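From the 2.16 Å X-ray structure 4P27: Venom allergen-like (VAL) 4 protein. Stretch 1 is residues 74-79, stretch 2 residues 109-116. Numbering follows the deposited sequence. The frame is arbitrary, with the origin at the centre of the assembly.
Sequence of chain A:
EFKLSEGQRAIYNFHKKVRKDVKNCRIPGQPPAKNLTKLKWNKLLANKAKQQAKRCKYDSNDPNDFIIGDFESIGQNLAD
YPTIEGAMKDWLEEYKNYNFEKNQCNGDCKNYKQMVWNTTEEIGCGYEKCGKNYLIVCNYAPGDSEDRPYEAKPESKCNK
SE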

ATOM      1  N   ILE A  74       3.223   1.846 -11.866  1.00 27.63           N
ATOM      2  CA  ILE A  74       3.608   1.132 -10.656  1.00 30.55           C
ATOM      3  C   ILE A  74       3.449   2.171  -9.531  1.00 31.79           C
ATOM      4  O   ILE A  74       3.946   3.282  -9.666  1.00 30.09           O
ATOM      5  CB  ILE A  74       5.100   0.666 -10.741  1.00 29.87           C
ATOM      6  CG1 ILE A  74       5.260  -0.504 -11.753  1.00 31.90           C
ATOM      7  CG2 ILE A  74       5.635   0.267  -9.340  1.00 30.23           C
ATOM      8  CD1 ILE A  74       4.553  -1.816 -11.313  1.00 32.16           C
ATOM      9  N   GLY A  75       2.782   1.818  -8.429  1.00 30.85           N
ATOM     10  CA  GLY A  75       2.865   2.652  -7.244  1.00 25.71           C
ATOM     11  C   GLY A  75       3.803   1.968  -6.255  1.00 25.19           C
ATOM     12  O   GLY A  75       4.080   0.801  -6.384  1.00 24.41           O
ATOM     13  N   GLN A  76       4.184   2.666  -5.186  1.00 24.62           N
ATOM     14  CA  GLN A  76       5.153   2.111  -4.231  1.00 25.47           C
ATOM     15  C   GLN A  76       4.897   2.715  -2.853  1.00 25.34           C
ATOM     16  O   GLN A  76       4.624   3.904  -2.730  1.00 24.42           O
ATOM     17  CB  GLN A  76       6.563   2.376  -4.712  1.00 25.87           C
ATOM     18  CG  GLN A  76       7.634   1.644  -3.902  1.00 29.94           C
ATOM     19  CD  GLN A  76       8.999   1.791  -4.580  1.00 34.28           C
ATOM     20  OE1 GLN A  76       9.633   2.798  -4.371  1.00 32.21           O
ATOM     21  NE2 GLN A  76       9.353   0.886  -5.491  1.00 24.60           N
ATOM     22  N   ASN A  77       4.936   1.889  -1.833  1.00 22.38           N
ATOM     23  CA  ASN A  77       4.938   2.391  -0.454  1.00 20.27           C
ATOM     24  C   ASN A  77       6.275   1.912   0.145  1.00 24.10           C
ATOM     25  O   ASN A  77       6.723   0.766  -0.104  1.00 25.67           O
ATOM     26  CB  ASN A  77       3.818   1.678   0.346  1.00 19.19           C
ATOM     27  CG  ASN A  77       2.454   2.316   0.146  1.00 26.72           C
ATOM     28  OD1 ASN A  77       2.358   3.355  -0.479  1.00 24.79           O
ATOM     29  ND2 ASN A  77       1.385   1.687   0.633  1.00 21.45           N
ATOM     30  N   LEU A  78       6.896   2.771   0.943  1.00 24.19           N
ATOM     31  CA  LEU A  78       8.181   2.451   1.594  1.00 26.67           C
ATOM     32  C   LEU A  78       8.058   2.603   3.118  1.00 29.00           C
ATOM     33  O   LEU A  78       7.223   3.431   3.657  1.00 25.62           O
ATOM     34  CB  LEU A  78       9.260   3.433   1.123  1.00 31.05           C
ATOM     35  CG  LEU A  78       9.621   3.541  -0.348  1.00 36.24           C
ATOM     36  CD1 LEU A  78      10.615   4.714  -0.583  1.00 31.16           C
ATOM     37  CD2 LEU A  78      10.210   2.254  -0.882  1.00 30.57           C
ATOM     38  N   ALA A  79       8.813   1.787   3.870  1.00 28.91           N
ATOM     39  CA  ALA A  79       8.771   1.946   5.339  1.00 25.20           C
ATOM     40  C   ALA A  79      10.185   1.668   5.886  1.00 32.63           C
ATOM     41  O   ALA A  79      10.937   0.866   5.315  1.00 30.11           O
ATOM     42  CB  ALA A  79       7.735   1.066   5.992  1.00 27.75           C
ATOM     43  N   CYS A 109      -0.670  11.065   3.480  1.00 31.12           N
ATOM     44  CA  CYS A 109      -1.744  10.153   3.131  1.00 34.63           C
ATOM     45  C   CYS A 109      -1.357   9.177   2.032  1.00 30.45           C
ATOM     46  O   CYS A 109      -2.173   8.345   1.713  1.00 28.70           O
ATOM     47  CB  CYS A 109      -2.960  10.984   2.598  1.00 32.32           C
ATOM     48  SG  CYS A 109      -3.506  12.027   3.967  1.00 43.87           S
ATOM     49  N   LYS A 110      -0.172   9.291   1.430  1.00 28.76           N
ATOM     50  CA  LYS A 110       0.107   8.509   0.206  1.00 33.12           C
ATOM     51  C   LYS A 110       0.085   7.002   0.478  1.00 27.56           C
ATOM     52  O   LYS A 110      -0.335   6.266  -0.365  1.00 24.81           O
ATOM     53  CB  LYS A 110       1.496   8.691  -0.374  1.00 33.72           C
ATOM     54  CG  LYS A 110       2.049  10.032  -0.747  1.00 54.30           C
ATOM     55  CD  LYS A 110       3.580   9.773  -0.909  1.00 61.77           C
ATOM     56  CE  LYS A 110       4.369  11.023  -1.297  1.00 74.09           C
ATOM     57  NZ  LYS A 110       3.415  12.163  -1.476  1.00 74.27           N
ATOM     58  N   ASN A 111       0.624   6.547   1.605  1.00 23.21           N
ATOM     59  CA  ASN A 111       0.678   5.095   1.836  1.00 23.56           C
ATOM     60  C   ASN A 111      -0.738   4.549   2.037  1.00 23.06           C
ATOM     61  O   ASN A 111      -1.095   3.573   1.455  1.00 23.05           O
ATOM     62  CB  ASN A 111       1.545   4.838   3.095  1.00 27.01           C
ATOM     63  CG  ASN A 111       2.976   5.299   2.877  1.00 30.51           C
ATOM     64  OD1 ASN A 111       3.570   4.952   1.876  1.00 32.52           O
ATOM     65  ND2 ASN A 111       3.487   6.175   3.748  1.00 29.38           N
ATOM     66  N   TYR A 112      -1.537   5.171   2.921  1.00 26.13           N
ATOM     67  CA  TYR A 112      -2.944   4.785   3.095  1.00 21.52           C
ATOM     68  C   TYR A 112      -3.752   4.775   1.786  1.00 23.72           C
ATOM     69  O   TYR A 112      -4.433   3.774   1.426  1.00 24.82           O
ATOM     70  CB  TYR A 112      -3.610   5.709   4.162  1.00 23.33           C
ATOM     71  CG  TYR A 112      -5.110   5.494   4.154  1.00 22.91           C
ATOM     72  CD1 TYR A 112      -5.656   4.321   4.635  1.00 25.46           C
ATOM     73  CD2 TYR A 112      -5.966   6.433   3.538  1.00 25.56           C
ATOM     74  CE1 TYR A 112      -7.044   4.102   4.575  1.00 26.82           C
ATOM     75  CE2 TYR A 112      -7.349   6.235   3.495  1.00 28.02           C
ATOM     76  CZ  TYR A 112      -7.858   5.046   3.989  1.00 28.94           C
ATOM     77  OH  TYR A 112      -9.183   4.775   3.941  1.00 30.82           O
ATOM     78  N   LYS A 113      -3.673   5.873   0.994  1.00 25.20           N
ATOM     79  CA  LYS A 113      -4.419   5.928  -0.240  1.00 24.93           C
ATOM     80  C   LYS A 113      -4.066   4.817  -1.240  1.00 24.67           C
ATOM     81  O   LYS A 113      -4.949   4.267  -1.884  1.00 23.21           O
ATOM     82  CB  LYS A 113      -4.303   7.316  -0.970  1.00 24.48           C
ATOM     83  CG  LYS A 113      -4.935   8.498  -0.223  1.00 32.90           C
ATOM     84  CD  LYS A 113      -4.702   9.813  -1.013  1.00 32.74           C
ATOM     85  CE  LYS A 113      -5.628   9.893  -2.225  1.00 32.64           C
ATOM     86  NZ  LYS A 113      -5.482  11.265  -2.883  1.00 35.14           N
ATOM     87  N   GLN A 114      -2.785   4.508  -1.360  1.00 23.98           N
ATOM     88  CA  GLN A 114      -2.353   3.437  -2.208  1.00 24.95           C
ATOM     89  C   GLN A 114      -2.900   2.085  -1.688  1.00 26.12           C
ATOM     90  O   GLN A 114      -3.257   1.229  -2.505  1.00 23.75           O
ATOM     91  CB  GLN A 114      -0.816   3.376  -2.253  1.00 24.28           C
ATOM     92  CG  GLN A 114      -0.324   2.214  -3.103  1.00 21.11           C
ATOM     93  CD  GLN A 114      -0.736   2.386  -4.613  1.00 23.40           C
ATOM     94  OE1 GLN A 114      -0.035   3.062  -5.359  1.00 22.92           O
ATOM     95  NE2 GLN A 114      -1.799   1.717  -5.054  1.00 21.55           N
ATOM     96  N   MET A 115      -2.928   1.892  -0.352  1.00 25.03           N
ATOM     97  CA  MET A 115      -3.440   0.591   0.179  1.00 22.88           C
ATOM     98  C   MET A 115      -4.911   0.398  -0.126  1.00 24.16           C
ATOM     99  O   MET A 115      -5.319  -0.703  -0.328  1.00 21.68           O
ATOM    100  CB  MET A 115      -3.266   0.485   1.712  1.00 22.75           C
ATOM    101  CG  MET A 115      -1.760   0.315   2.123  1.00 28.89           C
ATOM    102  SD  MET A 115      -1.645   0.215   3.947  1.00 32.89           S
ATOM    103  CE  MET A 115      -2.269  -1.372   4.188  1.00 33.86           C
ATOM    104  N   VAL A 116      -5.712   1.465  -0.189  1.00 23.99           N
ATOM    105  CA  VAL A 116      -7.144   1.302  -0.464  1.00 23.31           C
ATOM    106  C   VAL A 116      -7.534   1.705  -1.902  1.00 26.90           C
ATOM    107  O   VAL A 116      -8.693   1.894  -2.194  1.00 25.37           O
ATOM    108  CB  VAL A 116      -8.050   2.048   0.549  1.00 23.81           C
ATOM    109  CG1 VAL A 116      -7.939   1.430   1.967  1.00 20.07           C
ATOM    110  CG2 VAL A 116      -7.818   3.579   0.559  1.00 19.72           C
TER
HETATM  111  O   HOH W   1       1.972   4.844  -4.833  1.00 28.68           O
HETATM  112  O   HOH W   2       6.221   5.417   1.155  1.00 28.55           O
HETATM  113  O   HOH W   3       6.667   5.885   4.024  1.00 43.87           O

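Residues 75-79 form a β-strand and residues 110-115 a helix, and the two pack with their axes 8.4 Å apart at closest approach. Their N-to-C directions make an angle of 132°, so the elements run obliquely, nearer to antiparallel than to parallel. The register follows from this: Gly-75 lies opposite Gln-114 (CA to CA, 7.3 Å), whereas Asn-77 lies opposite the earlier helical residue Asn-111 (CA to CA, 5.5 Å). The contact is small, burying 237 Å² summed over both sides, and Asn-77 has the largest covered area, 88 Å².

One direct hydrogen bond joins the stretches. The CA-to-CB bond of Asn-77 points toward the helix, and with chi1 at -83° (m) its amide ND2 donates to Asn-111 O over 3.2 Å, with an N-H...O angle of 141°. Asn-111 O also accepts the helical bond from Met-115 N, at 3.1 Å, so the side chain adds a second donor to an oxygen already engaged within the helix.

The other polar approach at Asn-77 is of a different kind. Its OD1 lies 3.1 Å from Asn-111 OD1, but both are acceptors, and the short distance is no evidence of a bond.

Water provides the remaining polar links, and all three join strand backbone to helix side chains. The water 2 O lies 2.7 Å from Leu-78 N, from which it accepts, and 2.8 Å from Asn-111 OD1, to which it donates, bridging Leu-78 N and Asn-111 OD1, which are 4.1 Å apart, too far for a direct hydrogen bond. Water 3 donates to Leu-78 O at 2.5 Å and accepts from Asn-111 ND2 at 3.2 Å, each measured from the water O. The amide of Asn-111 thus reaches both polar groups of the Leu-78 backbone through separate waters. Near Gly-75, the water 1 O lies 3.1 Å from Gln-76 N, from which it accepts, and 2.7 Å from Gln-114 OE1, to which it donates; the direct Gln-76 N to Gln-114 OE1 separation is 4.2 Å.

Van der Waals packing completes the interface. Gln-114, with chi1 t and chi2 p, brings OE1 to 3.5 Å from Gly-75 CA. An ideal CB on Gly-75 would lie 2.0 Å from Gln-114 OE1, a clash, so the absence of a side chain leaves room for the glutamine amide. Asn-77 also packs against aliphatic atoms of the helix: its OD1 is 3.6 Å from Gln-114 CB, and its ND2 is 3.7 Å from Met-115 CG.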